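Side-chain contacts in diaminobutyrate-pyruvate transaminase and L-2,4-diaminobutyrate decarboxylase (Vibrio parahaemolyticus, PDB 2QMA), which probably decarboxylates L-2,4-diaminobutyrate through this C-terminal, pyridoxal 5'-phosphate-dependent domain, joined in the full-length protein to a predicted class-III aminotransferase part: residues A[175-180]-A[334-339]; A[211-216]-A[224-229]; A[247-252]-A[257-262]; A[278-283]-A[289-294]. All coordinates share one frame; numbering follows the deposited sequence.

Contact 1 of 4, residues A[175-180]-A[334-339]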
loop_
_atom_site.group_PDB
_atom_site.type_symbol
_atom_site.label_atom_id
_atom_site.label_comp_id
_atom_site.label_asym_id
_atom_site.label_seq_id
_atom_site.Cartn_x
_atom_site.Cartn_y
_atom_site.Cartn_z
ATOM N N LEU A 175 -5.609 -16.047 -3.920
ATOM C CA LEU A 175 -5.071 -17.399 -3.838
ATOM C C LEU A 175 -4.899 -17.903 -2.411
ATOM O O LEU A 175 -5.031 -19.106 -2.163
ATOM C CB LEU A 175 -3.751 -17.499 -4.610
ATOM C CG LEU A 175 -3.908 -17.312 -6.130
ATOM C CD1 LEU A 175 -2.540 -17.129 -6.778
ATOM C CD2 LEU A 175 -4.629 -18.465 -6.795
HETATM N N MSE A 176 -4.579 -17.014 -1.478
HETATM C CA MSE A 176 -4.598 -17.406 -0.058
HETATM C C MSE A 176 -6.016 -17.795 0.381
HETATM O O MSE A 176 -6.196 -18.761 1.115
HETATM C CB MSE A 176 -4.133 -16.284 0.870
HETATM C CG MSE A 176 -3.841 -16.825 2.265
HETATM SE SE MSE A 176 -3.325 -15.333 3.364
HETATM C CE MSE A 176 -1.834 -14.903 2.246
ATOM N N LEU A 177 -7.030 -17.042 -0.044
ATOM C CA LEU A 177 -8.426 -17.454 0.285
ATOM C C LEU A 177 -8.681 -18.849 -0.270
ATOM O O LEU A 177 -9.249 -19.697 0.411
ATOM C CB LEU A 177 -9.496 -16.470 -0.208
ATOM C CG LEU A 177 -9.452 -15.125 0.533
ATOM C CD1 LEU A 177 -10.399 -14.153 -0.192
ATOM C CD2 LEU A 177 -9.791 -15.291 2.009
ATOM N N ALA A 178 -8.211 -19.090 -1.488
ATOM C CA ALA A 178 -8.403 -20.415 -2.128
ATOM C C ALA A 178 -7.724 -21.517 -1.317
ATOM O O ALA A 178 -8.283 -22.576 -1.158
ATOM C CB ALA A 178 -7.882 -20.397 -3.558
ATOM N N ARG A 179 -6.518 -21.227 -0.849
ATOM C CA ARG A 179 -5.719 -22.146 -0.053
ATOM C C ARG A 179 -6.508 -22.553 1.210
ATOM O O ARG A 179 -6.692 -23.734 1.455
ATOM C CB ARG A 179 -4.345 -21.514 0.285
ATOM C CG ARG A 179 -3.504 -22.403 1.227
ATOM C CD ARG A 179 -2.433 -21.527 1.962
ATOM N NE ARG A 179 -3.018 -20.637 2.986
ATOM C CZ ARG A 179 -2.327 -19.809 3.774
ATOM N NH1 ARG A 179 -0.980 -19.750 3.696
ATOM N NH2 ARG A 179 -2.963 -19.055 4.689
ATOM N N ASP A 180 -7.035 -21.586 1.955
ATOM C CA ASP A 180 -7.769 -21.875 3.189
ATOM C C ASP A 180 -9.112 -22.547 2.838
ATOM O O ASP A 180 -9.609 -23.425 3.577
ATOM C CB ASP A 180 -8.000 -20.574 3.956
ATOM C CG ASP A 180 -6.738 -20.034 4.618
ATOM O OD1 ASP A 180 -5.586 -20.355 4.204
ATOM O OD2 ASP A 180 -6.897 -19.245 5.537
ATOM N N GLY A 334 -6.195 -0.650 -6.006
ATOM C CA GLY A 334 -6.638 -1.957 -6.540
ATOM C C GLY A 334 -7.695 -2.539 -5.616
ATOM O O GLY A 334 -7.913 -2.022 -4.533
ATOM N N ALA A 335 -8.364 -3.606 -6.021
ATOM C CA ALA A 335 -9.326 -4.268 -5.087
ATOM C C ALA A 335 -9.345 -5.737 -5.409
ATOM O O ALA A 335 -8.955 -6.146 -6.496
ATOM C CB ALA A 335 -10.711 -3.723 -5.262
ATOM N N LEU A 336 -9.846 -6.497 -4.467
ATOM C CA LEU A 336 -10.133 -7.879 -4.674
ATOM C C LEU A 336 -11.604 -8.074 -4.435
ATOM O O LEU A 336 -12.107 -7.772 -3.339
ATOM C CB LEU A 336 -9.366 -8.711 -3.677
ATOM C CG LEU A 336 -9.639 -10.222 -3.918
ATOM C CD1 LEU A 336 -8.766 -10.752 -5.103
ATOM C CD2 LEU A 336 -9.445 -10.982 -2.641
ATOM N N LEU A 337 -12.293 -8.621 -5.440
ATOM C CA LEU A 337 -13.723 -8.913 -5.306
ATOM C C LEU A 337 -13.904 -10.407 -5.118
ATOM O O LEU A 337 -13.127 -11.237 -5.667
ATOM C CB LEU A 337 -14.502 -8.464 -6.550
ATOM C CG LEU A 337 -14.216 -7.020 -7.021
ATOM C CD1 LEU A 337 -15.026 -6.776 -8.295
ATOM C CD2 LEU A 337 -14.580 -5.979 -5.917
ATOM N N VAL A 338 -14.909 -10.752 -4.337
ATOM C CA VAL A 338 -15.285 -12.141 -4.178
ATOM C C VAL A 338 -16.783 -12.343 -4.428
ATOM O O VAL A 338 -17.606 -11.471 -4.103
ATOM C CB VAL A 338 -14.874 -12.780 -2.762
ATOM C CG1 VAL A 338 -13.303 -12.735 -2.552
ATOM C CG2 VAL A 338 -15.677 -12.191 -1.605
ATOM N N ASN A 339 -17.117 -13.475 -5.032
ATOM C CA ASN A 339 -18.496 -13.777 -5.314
ATOM C C ASN A 339 -19.287 -14.147 -4.064
ATOM O O ASN A 339 -20.507 -13.932 -4.003
ATOM C CB ASN A 339 -18.624 -14.882 -6.390
ATOM C CG ASN A 339 -19.359 -14.392 -7.641
ATOM O OD1 ASN A 339 -20.371 -13.668 -7.541
ATOM N ND2 ASN A 339 -18.871 -14.801 -8.834
#

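Contact 2 of 4, residues A[211-216]-A[224-229]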
loop_
_atom_site.group_PDB
_atom_site.type_symbol
_atom_site.label_atom_id
_atom_site.label_comp_id
_atom_site.label_asym_id
_atom_site.label_seq_id
_atom_site.Cartn_x
_atom_site.Cartn_y
_atom_site.Cartn_z
ATOM N N SER A 211 0.804 -16.331 -17.345
ATOM C CA SER A 211 0.159 -15.704 -16.190
ATOM C C SER A 211 1.211 -14.822 -15.524
ATOM O O SER A 211 2.406 -15.025 -15.746
ATOM C CB SER A 211 -0.348 -16.745 -15.174
ATOM O OG SER A 211 -1.441 -17.501 -15.656
ATOM N N HIS A 212 0.769 -13.852 -14.716
ATOM C CA HIS A 212 1.705 -12.988 -13.978
ATOM C C HIS A 212 2.495 -13.768 -12.914
ATOM O O HIS A 212 1.954 -14.644 -12.257
ATOM C CB HIS A 212 1.003 -11.760 -13.382
ATOM C CG HIS A 212 1.955 -10.658 -13.039
ATOM N ND1 HIS A 212 2.357 -10.398 -11.747
ATOM C CD2 HIS A 212 2.630 -9.786 -13.829
ATOM C CE1 HIS A 212 3.214 -9.389 -11.751
ATOM N NE2 HIS A 212 3.409 -9.011 -13.003
ATOM N N PHE A 213 3.786 -13.457 -12.784
ATOM C CA PHE A 213 4.652 -14.256 -11.915
ATOM C C PHE A 213 4.305 -14.077 -10.443
ATOM O O PHE A 213 4.862 -14.764 -9.597
ATOM C CB PHE A 213 6.150 -13.995 -12.174
ATOM C CG PHE A 213 7.045 -15.128 -11.708
ATOM C CD1 PHE A 213 7.359 -16.182 -12.567
ATOM C CD2 PHE A 213 7.543 -15.158 -10.396
ATOM C CE1 PHE A 213 8.170 -17.234 -12.137
ATOM C CE2 PHE A 213 8.353 -16.204 -9.957
ATOM C CZ PHE A 213 8.668 -17.245 -10.827
ATOM N N THR A 214 3.359 -13.180 -10.136
ATOM C CA THR A 214 2.849 -13.115 -8.771
ATOM C C THR A 214 2.049 -14.391 -8.419
ATOM O O THR A 214 1.667 -14.559 -7.257
ATOM C CB THR A 214 2.016 -11.832 -8.427
ATOM O OG1 THR A 214 0.977 -11.626 -9.399
ATOM C CG2 THR A 214 2.922 -10.580 -8.349
ATOM N N VAL A 215 1.799 -15.281 -9.383
ATOM C CA VAL A 215 1.209 -16.613 -9.028
ATOM C C VAL A 215 2.251 -17.474 -8.304
ATOM O O VAL A 215 1.996 -17.989 -7.232
ATOM C CB VAL A 215 0.555 -17.416 -10.226
ATOM C CG1 VAL A 215 0.005 -18.780 -9.758
ATOM C CG2 VAL A 215 -0.568 -16.622 -10.889
ATOM N N GLN A 216 3.417 -17.652 -8.923
ATOM C CA GLN A 216 4.530 -18.352 -8.294
ATOM C C GLN A 216 4.919 -17.627 -6.985
ATOM O O GLN A 216 5.111 -18.260 -5.957
ATOM C CB GLN A 216 5.715 -18.365 -9.255
ATOM C CG GLN A 216 5.493 -19.272 -10.445
ATOM C CD GLN A 216 4.644 -18.698 -11.620
ATOM O OE1 GLN A 216 3.916 -17.701 -11.516
ATOM N NE2 GLN A 216 4.759 -19.359 -12.753
ATOM N N LEU A 224 3.387 -22.730 -0.060
ATOM C CA LEU A 224 3.231 -23.866 -0.969
ATOM C C LEU A 224 4.432 -24.062 -1.870
ATOM O O LEU A 224 4.696 -25.202 -2.309
ATOM C CB LEU A 224 1.961 -23.733 -1.833
ATOM C CG LEU A 224 0.662 -23.591 -0.993
ATOM C CD1 LEU A 224 -0.570 -23.314 -1.925
ATOM C CD2 LEU A 224 0.463 -24.827 -0.134
ATOM N N GLY A 225 5.133 -22.969 -2.156
ATOM C CA GLY A 225 6.352 -22.998 -2.988
ATOM C C GLY A 225 6.052 -22.983 -4.476
ATOM O O GLY A 225 4.908 -23.277 -4.922
ATOM N N GLU A 226 7.079 -22.649 -5.259
ATOM C CA GLU A 226 6.916 -22.596 -6.711
ATOM C C GLU A 226 6.442 -23.952 -7.242
ATOM O O GLU A 226 5.746 -23.974 -8.249
ATOM C CB GLU A 226 8.218 -22.146 -7.404
ATOM C CG GLU A 226 8.678 -20.766 -6.926
ATOM C CD GLU A 226 9.957 -20.266 -7.545
ATOM O OE1 GLU A 226 10.641 -21.036 -8.295
ATOM O OE2 GLU A 226 10.274 -19.071 -7.266
ATOM N N LYS A 227 6.817 -25.061 -6.576
ATOM C CA LYS A 227 6.449 -26.423 -7.032
ATOM C C LYS A 227 4.921 -26.701 -6.994
ATOM O O LYS A 227 4.410 -27.680 -7.590
ATOM C CB LYS A 227 7.283 -27.459 -6.264
ATOM C CG LYS A 227 6.571 -28.528 -5.428
ATOM C CD LYS A 227 6.003 -27.965 -4.242
ATOM C CE LYS A 227 5.432 -29.027 -3.293
ATOM N NZ LYS A 227 4.605 -28.185 -2.350
ATOM N N ALA A 228 4.201 -25.842 -6.269
ATOM C CA ALA A 228 2.738 -25.938 -6.204
ATOM C C ALA A 228 2.067 -25.400 -7.506
ATOM O O ALA A 228 0.874 -25.601 -7.739
ATOM C CB ALA A 228 2.192 -25.202 -4.945
ATOM N N VAL A 229 2.823 -24.693 -8.340
ATOM C CA VAL A 229 2.221 -24.092 -9.537
ATOM C C VAL A 229 2.381 -25.038 -10.704
ATOM O O VAL A 229 3.491 -25.448 -11.041
ATOM C CB VAL A 229 2.832 -22.717 -9.859
ATOM C CG1 VAL A 229 2.175 -22.079 -11.109
ATOM C CG2 VAL A 229 2.695 -21.785 -8.680
#

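Contact 3 of 4, residues A[247-252]-A[257-262]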
loop_
_atom_site.group_PDB
_atom_site.type_symbol
_atom_site.label_atom_id
_atom_site.label_comp_id
_atom_site.label_asym_id
_atom_site.label_seq_id
_atom_site.Cartn_x
_atom_site.Cartn_y
_atom_site.Cartn_z
ATOM N N GLU A 247 -7.303 -32.765 -19.440
ATOM C CA GLU A 247 -6.436 -33.939 -19.254
ATOM C C GLU A 247 -5.256 -33.686 -18.271
ATOM O O GLU A 247 -4.893 -34.586 -17.513
ATOM C CB GLU A 247 -5.963 -34.558 -20.603
ATOM C CG GLU A 247 -4.938 -33.752 -21.371
ATOM C CD GLU A 247 -4.158 -34.562 -22.467
ATOM O OE1 GLU A 247 -4.429 -35.779 -22.720
ATOM O OE2 GLU A 247 -3.258 -33.956 -23.082
ATOM N N VAL A 248 -4.682 -32.477 -18.284
ATOM C CA VAL A 248 -3.628 -32.076 -17.333
ATOM C C VAL A 248 -4.163 -32.158 -15.886
ATOM O O VAL A 248 -3.501 -32.696 -14.997
ATOM C CB VAL A 248 -3.050 -30.658 -17.666
ATOM C CG1 VAL A 248 -2.361 -30.028 -16.457
ATOM C CG2 VAL A 248 -2.030 -30.745 -18.838
ATOM N N ILE A 249 -5.363 -31.630 -15.662
ATOM C CA ILE A 249 -5.966 -31.684 -14.354
ATOM C C ILE A 249 -6.288 -33.146 -13.988
ATOM O O ILE A 249 -5.970 -33.594 -12.884
ATOM C CB ILE A 249 -7.228 -30.823 -14.309
ATOM C CG1 ILE A 249 -6.840 -29.371 -14.485
ATOM C CG2 ILE A 249 -7.965 -31.035 -12.950
ATOM C CD1 ILE A 249 -7.973 -28.445 -14.821
ATOM N N ALA A 250 -6.905 -33.896 -14.924
ATOM C CA ALA A 250 -7.282 -35.287 -14.637
ATOM C C ALA A 250 -6.053 -36.094 -14.254
ATOM O O ALA A 250 -6.083 -36.871 -13.315
ATOM C CB ALA A 250 -7.981 -35.919 -15.846
ATOM N N GLN A 251 -4.968 -35.897 -14.984
ATOM C CA GLN A 251 -3.722 -36.621 -14.740
ATOM C C GLN A 251 -3.096 -36.267 -13.390
ATOM O O GLN A 251 -2.533 -37.142 -12.698
ATOM C CB GLN A 251 -2.725 -36.345 -15.871
ATOM C CG GLN A 251 -1.652 -37.425 -16.046
ATOM C CD GLN A 251 -0.411 -37.172 -15.215
ATOM O OE1 GLN A 251 -0.056 -36.020 -14.947
ATOM N NE2 GLN A 251 0.269 -38.254 -14.808
ATOM N N ALA A 252 -3.137 -34.978 -13.042
ATOM C CA ALA A 252 -2.654 -34.529 -11.722
ATOM C C ALA A 252 -3.416 -35.270 -10.657
ATOM O O ALA A 252 -2.818 -35.818 -9.723
ATOM C CB ALA A 252 -2.863 -33.036 -11.553
ATOM N N LEU A 257 -2.207 -35.761 -6.826
ATOM C CA LEU A 257 -2.219 -34.289 -6.651
ATOM C C LEU A 257 -3.649 -33.724 -6.496
ATOM O O LEU A 257 -4.651 -34.368 -6.881
ATOM C CB LEU A 257 -1.420 -33.582 -7.774
ATOM C CG LEU A 257 0.011 -34.137 -7.993
ATOM C CD1 LEU A 257 0.648 -33.465 -9.210
ATOM C CD2 LEU A 257 0.865 -33.916 -6.746
ATOM N N ILE A 258 -3.725 -32.518 -5.923
ATOM C CA ILE A 258 -4.995 -31.879 -5.564
ATOM C C ILE A 258 -5.009 -30.462 -6.233
ATOM O O ILE A 258 -4.646 -29.482 -5.624
ATOM C CB ILE A 258 -5.190 -31.836 -4.018
ATOM C CG1 ILE A 258 -5.095 -33.255 -3.388
ATOM C CG2 ILE A 258 -6.494 -31.096 -3.632
ATOM C CD1 ILE A 258 -5.132 -33.257 -1.847
ATOM N N PRO A 259 -5.382 -30.392 -7.526
ATOM C CA PRO A 259 -5.541 -29.066 -8.156
ATOM C C PRO A 259 -6.721 -28.377 -7.435
ATOM O O PRO A 259 -7.821 -28.910 -7.435
ATOM C CB PRO A 259 -5.889 -29.402 -9.625
ATOM C CG PRO A 259 -5.472 -30.856 -9.801
ATOM C CD PRO A 259 -5.733 -31.484 -8.453
ATOM N N PHE A 260 -6.481 -27.246 -6.777
ATOM C CA PHE A 260 -7.535 -26.602 -5.980
ATOM C C PHE A 260 -7.875 -25.201 -6.456
ATOM O O PHE A 260 -8.884 -24.617 -6.041
ATOM C CB PHE A 260 -7.104 -26.528 -4.494
ATOM C CG PHE A 260 -6.037 -25.489 -4.195
ATOM C CD1 PHE A 260 -6.389 -24.215 -3.742
ATOM C CD2 PHE A 260 -4.696 -25.783 -4.377
ATOM C CE1 PHE A 260 -5.392 -23.239 -3.442
ATOM C CE2 PHE A 260 -3.708 -24.845 -4.116
ATOM C CZ PHE A 260 -4.052 -23.558 -3.628
ATOM N N ALA A 261 -6.996 -24.626 -7.286
ATOM C CA ALA A 261 -7.263 -23.297 -7.795
ATOM C C ALA A 261 -6.748 -23.146 -9.210
ATOM O O ALA A 261 -5.726 -23.744 -9.577
ATOM C CB ALA A 261 -6.572 -22.202 -6.920
ATOM N N ILE A 262 -7.389 -22.243 -9.933
ATOM C CA ILE A 262 -6.964 -22.031 -11.341
ATOM C C ILE A 262 -6.985 -20.547 -11.606
ATOM O O ILE A 262 -7.958 -19.880 -11.256
ATOM C CB ILE A 262 -7.869 -22.814 -12.372
ATOM C CG1 ILE A 262 -7.295 -22.603 -13.791
ATOM C CG2 ILE A 262 -9.332 -22.397 -12.272
ATOM C CD1 ILE A 262 -7.675 -23.741 -14.804
#

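Contact 4 of 4, residues A[278-283]-A[289-294]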
loop_
_atom_site.group_PDB
_atom_site.type_symbol
_atom_site.label_atom_id
_atom_site.label_comp_id
_atom_site.label_asym_id
_atom_site.label_seq_id
_atom_site.Cartn_x
_atom_site.Cartn_y
_atom_site.Cartn_z
ATOM N N ASP A 278 -14.740 -18.367 -19.271
ATOM C CA ASP A 278 -15.915 -19.230 -19.136
ATOM C C ASP A 278 -15.572 -20.713 -19.098
ATOM O O ASP A 278 -16.098 -21.465 -18.308
ATOM C CB ASP A 278 -16.907 -18.930 -20.264
ATOM C CG ASP A 278 -18.317 -19.250 -19.867
ATOM O OD1 ASP A 278 -18.779 -18.774 -18.817
ATOM O OD2 ASP A 278 -18.973 -19.964 -20.614
ATOM N N PHE A 279 -14.678 -21.146 -19.968
ATOM C CA PHE A 279 -14.234 -22.564 -19.910
ATOM C C PHE A 279 -13.432 -22.890 -18.644
ATOM O O PHE A 279 -13.581 -23.976 -18.064
ATOM C CB PHE A 279 -13.391 -22.933 -21.135
ATOM C CG PHE A 279 -13.050 -24.374 -21.193
ATOM C CD1 PHE A 279 -13.959 -25.289 -21.708
ATOM C CD2 PHE A 279 -11.826 -24.836 -20.713
ATOM C CE1 PHE A 279 -13.637 -26.665 -21.762
ATOM C CE2 PHE A 279 -11.500 -26.167 -20.765
ATOM C CZ PHE A 279 -12.414 -27.102 -21.305
ATOM N N ILE A 280 -12.613 -21.941 -18.206
ATOM C CA ILE A 280 -11.850 -22.122 -16.971
ATOM C C ILE A 280 -12.875 -22.276 -15.825
ATOM O O ILE A 280 -12.724 -23.135 -14.951
ATOM C CB ILE A 280 -10.902 -20.977 -16.759
ATOM C CG1 ILE A 280 -9.791 -21.073 -17.822
ATOM C CG2 ILE A 280 -10.254 -21.037 -15.345
ATOM C CD1 ILE A 280 -8.820 -19.888 -17.843
ATOM N N ALA A 281 -13.940 -21.480 -15.871
ATOM C CA ALA A 281 -14.973 -21.533 -14.830
ATOM C C ALA A 281 -15.647 -22.893 -14.862
ATOM O O ALA A 281 -16.014 -23.462 -13.806
ATOM C CB ALA A 281 -16.009 -20.350 -14.968
ATOM N N ASP A 282 -15.823 -23.446 -16.064
ATOM C CA ASP A 282 -16.438 -24.776 -16.177
ATOM C C ASP A 282 -15.512 -25.842 -15.672
ATOM O O ASP A 282 -15.984 -26.823 -15.131
ATOM C CB ASP A 282 -16.841 -25.087 -17.620
ATOM C CG ASP A 282 -18.007 -24.216 -18.106
ATOM O OD1 ASP A 282 -18.852 -23.795 -17.272
ATOM O OD2 ASP A 282 -18.076 -23.976 -19.312
HETATM N N MSE A 283 -14.204 -25.672 -15.900
HETATM C CA MSE A 283 -13.188 -26.559 -15.296
HETATM C C MSE A 283 -13.256 -26.555 -13.744
HETATM O O MSE A 283 -13.178 -27.609 -13.069
HETATM C CB MSE A 283 -11.786 -26.173 -15.807
HETATM C CG MSE A 283 -11.538 -26.675 -17.237
HETATM SE SE MSE A 283 -11.614 -28.610 -17.511
HETATM C CE MSE A 283 -13.412 -28.886 -18.158
HETATM N N MSE A 289 -12.712 -26.593 -8.055
HETATM C CA MSE A 289 -11.616 -25.610 -7.789
HETATM C C MSE A 289 -12.155 -24.205 -7.622
HETATM O O MSE A 289 -13.262 -23.868 -8.048
HETATM C CB MSE A 289 -10.545 -25.589 -8.938
HETATM C CG MSE A 289 -10.036 -26.978 -9.399
HETATM SE SE MSE A 289 -8.756 -26.938 -10.832
HETATM C CE MSE A 289 -9.909 -26.250 -12.241
ATOM N N TRP A 290 -11.308 -23.373 -7.035
ATOM C CA TRP A 290 -11.477 -21.911 -6.969
ATOM C C TRP A 290 -10.886 -21.250 -8.235
ATOM O O TRP A 290 -9.691 -21.404 -8.507
ATOM C CB TRP A 290 -10.647 -21.464 -5.772
ATOM C CG TRP A 290 -10.711 -20.050 -5.435
ATOM C CD1 TRP A 290 -10.141 -18.986 -6.133
ATOM C CD2 TRP A 290 -11.319 -19.484 -4.264
ATOM N NE1 TRP A 290 -10.410 -17.807 -5.471
ATOM C CE2 TRP A 290 -11.111 -18.077 -4.323
ATOM C CE3 TRP A 290 -12.036 -20.024 -3.185
ATOM C CZ2 TRP A 290 -11.619 -17.194 -3.345
ATOM C CZ3 TRP A 290 -12.515 -19.163 -2.219
ATOM C CH2 TRP A 290 -12.317 -17.765 -2.302
HETATM N N MSE A 291 -11.696 -20.483 -8.970
HETATM C CA MSE A 291 -11.181 -19.738 -10.093
HETATM C C MSE A 291 -10.931 -18.333 -9.622
HETATM O O MSE A 291 -11.857 -17.637 -9.163
HETATM C CB MSE A 291 -12.119 -19.685 -11.297
HETATM C CG MSE A 291 -11.458 -18.701 -12.394
HETATM SE SE MSE A 291 -12.478 -18.635 -14.055
HETATM C CE MSE A 291 -14.024 -17.622 -13.480
ATOM N N HIS A 292 -9.681 -17.938 -9.746
ATOM C CA HIS A 292 -9.261 -16.567 -9.458
ATOM C C HIS A 292 -9.018 -15.901 -10.804
ATOM O O HIS A 292 -8.233 -16.418 -11.630
ATOM C CB HIS A 292 -8.005 -16.518 -8.539
ATOM C CG HIS A 292 -7.439 -15.126 -8.420
ATOM N ND1 HIS A 292 -8.036 -14.137 -7.667
ATOM C CD2 HIS A 292 -6.356 -14.546 -9.013
ATOM C CE1 HIS A 292 -7.357 -13.009 -7.798
ATOM N NE2 HIS A 292 -6.311 -13.236 -8.575
ATOM N N VAL A 293 -9.661 -14.751 -11.032
ATOM C CA VAL A 293 -9.436 -14.007 -12.295
ATOM C C VAL A 293 -8.425 -12.882 -12.054
ATOM O O VAL A 293 -8.686 -11.980 -11.265
ATOM C CB VAL A 293 -10.735 -13.455 -12.925
ATOM C CG1 VAL A 293 -10.341 -12.534 -14.158
ATOM C CG2 VAL A 293 -11.666 -14.601 -13.346
ATOM N N ASP A 294 -7.262 -12.941 -12.705
ATOM C CA ASP A 294 -6.335 -11.836 -12.603
ATOM C C ASP A 294 -6.715 -10.790 -13.680
ATOM O O ASP A 294 -6.277 -10.863 -14.859
ATOM C CB ASP A 294 -4.878 -12.316 -12.746
ATOM C CG ASP A 294 -3.842 -11.164 -12.627
ATOM O OD1 ASP A 294 -4.240 -9.982 -12.498
ATOM O OD2 ASP A 294 -2.617 -11.455 -12.692
#

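Contact 1 of 4, residues A[175-180]-A[334-339]
Helix 167-187 lies on the seven-stranded mixed sheet of the large domain, and it reaches strand 334-338 through Leu177, which packs on Leu336 and Val338. The two backbones stay well apart, the nearest CA pair, Leu177 and Val338, being 9.8 Å from each other, so the interval is bridged by side chains. CG of Leu177 is anti to its carbonyl carbon (chi1 -68°), and chi2 of 171° then turns the CD1 branch to the strand. It stands 4.0 Å from Val338 CG1 and 4.1 Å from Leu336 CD2, a single methyl between two alternate residues of one strand face. Leu177 slides past Leu336 in the opposite direction but crosses Val338 at about a right angle. All three residues are buried, and the interaction is purely apolar. Trp290 of strand 290-295, two strands over in the sheet, also meets Leu177. Elsewhere on the helix, Arg179 grips Asp180 side-on: NE (2.9 Å) and NH2 (3.0 Å) both approach Asp180 OD1, close to the guanidinium plane. NH1 and NH2 of Arg179 also bond to Trp221 O and Ser220 O of the second subunit. One helix face thus meets the sheet while Arg179 reaches the dimer partner, an alpha/beta layering typical of fold-type I pyridoxal phosphate enzymes.

Contact 2 of 4, residues A[211-216]-A[224-229]
Val229 packs against Val215 and Gln216 where the chain enters strand 229-232, and this is the close part of the contact. Its CG2 comes closest to backbone atoms, 3.9 Å from Gln216 CA and 4.1 Å from Val215 O, while also lying near the side chains of both residues. The other branch, CG1, is placed anti to the backbone N (chi1 -179°) and lies 4.2 Å from Val215 CG1 and 4.1 Å from Gln216 NE2. The two valines are inclined to each other, whereas Gln216 passes Val229 at about a right angle, its chain bent at chi2 (81°). Ile205, Cys207 and Val263 of the sheet continue the apolar surroundings of Val215, and Cys207 also touches Val229.

Towards the exposed side the spacing widens. Glu226 CG comes no nearer than 4.5 Å to Gln216 CB, although the CA atoms of these two residues are the closest pair of the contact at 5.1 Å. Phe213, an exposed residue, holds Gln216 CB above one ring face, offset toward the rim, and has Glu226 OE2 near the ring plane at an edge. Because Phe213 has a second conformer, these ring contacts are doubtful in detail. The carboxylate of Glu226 finds its strong partner elsewhere: OE2 accepts a hydrogen bond from Gln192 NE2 of the second subunit. Helix 214-221 thus links the neighbouring parallel strands 203-208 and 229-232, and the contact belongs to that beta-alpha-beta unit at one edge of the large-domain sheet.

Contact 3 of 4, residues A[247-252]-A[257-262]
The ring of Pro259 meets Ala252 and Ile249 with its CG corner rather than with a broad face. That atom is 3.8 Å from Ala252 CB and 4.0 Å from Ile249 CG2, two methyls one helical turn apart. A C-gamma exo pucker goes with this placement. The flat ring of the next residue, Phe260, faces a different environment: Ala261 CB sits 3.7 Å above one face, displaced toward the rim, and Ile258 O lies in the ring plane at an edge. Ala178 and Ile182 of helix 167-187 also touch this ring.

Back at the contact, Ile249 crosses Pro259 at a slant. Its CG2 branch, anti to the backbone N, makes the touch.

The polar link is made by backbone atoms. Leu257 N donates to Ala252 O at 3.0 Å, a bent bond with an N-H...O angle of 135° whose donor is tilted 32° from the carbonyl plane. The same oxygen is approached by Leu257 CB at 3.3 Å, evidence that the turn is drawn in tightly. Ala252 CB and Leu257 CB are 4.1 Å apart and add an apolar flank to this bond. The short Ala252 side chain accordingly meets both Leu257 and Pro259 while its carbonyl holds the returning chain.

Helix 245-254 therefore folds directly back against the start of strand 258-265. Met230 of strand 229-232 touches Ala252 from the same sheet, Met289 meets Ile249 just ahead of strand 290-295, and Phe260 looks toward helix 167-187.

Contact 4 of 4, residues A[278-283]-A[289-294]
Met291 and Ile280 cross at about a right angle, with the selenium of Met291 at the crossing; Met283, Met289 and Met291 are all selenomethionines. Chi1 (175°) and an extended chi2 carry SE of Met291 to 3.5 Å from Ile280 CG2 and 3.7 Å from the backbone Ala281 N; the bend at chi3 (72°) then turns CE to Ala281 CB, at 3.7 Å. Ile280 presents its CG2 branch, which also lies 4.0 Å from Met291 CG. One long side chain is thus laid against two successive helix residues, in keeping with the close approach of the backbones: the CA atoms of Ala281 and Met291 are 6.3 Å apart.

Met289 uses a different approach. Its CG is anti to the carbonyl carbon, and a bend at chi3 (-66°) brings CE within 3.6 Å of Met283 O and 4.0 Å of Met283 CB. This methyl therefore rests on the helix backbone and the root of Met283, whose far end leads away from the strand; its side chain also touches Leu245 and Asp246 of helix 245-254.

Ile262 of strand 258-265 touches Ile280, Met289 and Met291, so the adjacent strand joins the same apolar layer. Helix 277-287 covers one face of strand 290-295 within the beta-alpha-beta unit that begins with strand 258-265, whereas helix 167-187 lies against Trp290 on the other face.

Along the chain, contact 1 opens first, on helix 167-187, and closes last, on strand 334-338, spanning a loop of 153 residues that contains the other three in series. Contact 2 closes a short loop between helix 214-221 and strand 229-232, contact 3 the return from helix 245-254 to strand 258-265, and contact 4 that from helix 277-287 to strand 290-295; none cross. Contacts 3 and 4 share neighbouring strands, with probable backbone hydrogen bonds from Ile262 N to Trp290 O and from Trp290 N to Phe260 O. Helix 167-187 touches all the others: Leu175 meets Val215, and Ala178 meets Ala261 and Trp290. Contacts 1 and 2 also reach the second subunit.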